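Local coordinates for protein subclass B3 metallo-beta-lactamase (Sphingobium indicum, PDB 7LUU) that probably hydrolyses beta-lactam antibiotics as a subclass B3 metallo-beta-lactamase, using a two-zinc active site, at residues Gly199-Met202 and Gly203-Thr206. Sequence-based numbering, arbitrary orientation.
With ZN (zinc ion), chain B.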
loop_
_atom_site.group_PDB
_atom_site.type_symbol
_atom_site.label_atom_id
_atom_site.label_comp_id
_atom_site.label_asym_id
_atom_site.label_seq_id
_atom_site.Cartn_x
_atom_site.Cartn_y
_atom_site.Cartn_z
ATOM N N GLY A 199 -5.108 -9.543 6.189
ATOM C CA GLY A 199 -6.412 -9.354 6.807
ATOM C C GLY A 199 -7.338 -8.689 5.806
ATOM O O GLY A 199 -8.432 -9.136 5.489
ATOM N N HIS A 200 -6.922 -7.510 5.335
ATOM C CA HIS A 200 -7.726 -6.861 4.300
ATOM C C HIS A 200 -7.750 -7.728 3.055
ATOM O O HIS A 200 -8.816 -7.929 2.423
ATOM C CB HIS A 200 -7.117 -5.473 4.052
ATOM C CG HIS A 200 -7.820 -4.685 2.993
ATOM N ND1 HIS A 200 -9.047 -4.081 3.196
ATOM C CD2 HIS A 200 -7.467 -4.430 1.707
ATOM C CE1 HIS A 200 -9.427 -3.486 2.066
ATOM N NE2 HIS A 200 -8.478 -3.666 1.164
ATOM N N THR A 201 -6.572 -8.262 2.702
ATOM C CA THR A 201 -6.436 -9.384 1.760
ATOM C C THR A 201 -5.359 -10.286 2.324
ATOM O O THR A 201 -4.617 -9.900 3.228
ATOM C CB THR A 201 -6.023 -8.947 0.350
ATOM O OG1 THR A 201 -4.667 -8.477 0.347
ATOM C CG2 THR A 201 -6.927 -7.827 -0.212
ATOM N N MET A 202 -5.233 -11.484 1.749
ATOM C CA MET A 202 -4.216 -12.384 2.312
ATOM C C MET A 202 -2.774 -11.958 2.024
ATOM O O MET A 202 -1.870 -12.311 2.802
ATOM C CB MET A 202 -4.447 -13.807 1.813
ATOM C CG MET A 202 -5.558 -14.566 2.569
ATOM S SD MET A 202 -5.394 -14.640 4.353
ATOM C CE MET A 202 -3.843 -15.585 4.501
ATOM N N GLY A 203 -2.540 -11.238 0.944
ATOM C CA GLY A 203 -1.224 -10.810 0.522
ATOM C C GLY A 203 -0.904 -9.378 0.879
ATOM O O GLY A 203 0.123 -8.863 0.406
ATOM N N SER A 204 -1.731 -8.726 1.691
ATOM C CA SER A 204 -1.415 -7.353 2.080
ATOM C C SER A 204 -0.053 -7.284 2.772
ATOM O O SER A 204 0.302 -8.166 3.590
ATOM C CB SER A 204 -2.499 -6.818 3.022
ATOM O OG SER A 204 -3.735 -6.631 2.279
ATOM N N MET A 205 0.677 -6.194 2.498
ATOM C CA MET A 205 2.078 -6.144 2.936
ATOM C C MET A 205 2.434 -4.714 3.303
ATOM O O MET A 205 2.039 -3.770 2.612
ATOM C CB MET A 205 3.019 -6.669 1.828
ATOM C CG MET A 205 4.541 -6.653 2.275
ATOM S SD MET A 205 5.445 -7.927 1.310
ATOM C CE MET A 205 5.321 -9.293 2.487
ATOM N N THR A 206 3.208 -4.572 4.379
ATOM C CA THR A 206 3.668 -3.304 4.935
ATOM C C THR A 206 5.176 -3.220 4.736
ATOM O O THR A 206 5.871 -4.226 4.736
ATOM C CB THR A 206 3.280 -3.279 6.425
ATOM O OG1 THR A 206 1.868 -3.161 6.518
ATOM C CG2 THR A 206 3.985 -2.133 7.238
HETATM ZN ZN ZN B . -8.213 -2.939 -0.689
HETATM O O HOH W 1 -3.432 -10.152 -1.510
HETATM O O HOH W 2 0.410 -10.921 3.602
HETATM O O HOH W 3 -8.671 -1.157 -1.280
#
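Thr201 and Ser204 face each other across the tight turn that leads from the zinc-binding loop into strand 205-213. Their hydroxyls lie 2.8 Å apart, Thr201 OG1 to Ser204 OG, a hydrogen-bonding distance, but the bond is not settled, since a water also lies by Thr201 OG1. Thr201 sets this up with chi1 at 70°, which lodges OG1 between its own backbone N and carbonyl carbon and brings it toward the Ser204 hydroxyl. Ser204 answers with OG anti to its carbonyl carbon (chi1 -69°), and that oxygen also comes within 3.3 Å of Thr201 N. The backbone closes more slackly: Ser204 N reaches Thr201 O at 3.5 Å, a nearly straight (168°) but weak bond. The same carbonyl oxygen accepts from Gly199 N at 3.0 Å, so it serves both the turn and the loop before it.

This is a type I beta turn, Thr201 to Ser204, and it directly follows a ligand of the metallo-beta-lactamase zinc centre. The imidazole of His200 binds zinc through NE2 at 2.0 Å, sharing the ion with Glu122, His124 and a water. At the other ring nitrogen, ND1 is hydrogen-bonded to the carbonyl O of Asn227, which fixes the ring's rotation. Ser204 OG sits at the ring edge, near its plane, and meets His200 CB only loosely.

In contrast to the hydroxyl pair, the Met202-Gly203 side of the turn gives its polar backbone atoms to two ordered waters. One water bridges Thr201 OG1 and Gly203 N, accepting from the amide; a second donates to both Met202 O and Ser204 O. Met202 is partly exposed here. Its CB, whose bond from CA leads away from 203-206, still touches Gly203 N; beyond it the chain, bent at chi2 and chi3, meets Pro243 and Ile244 of helix 242-257.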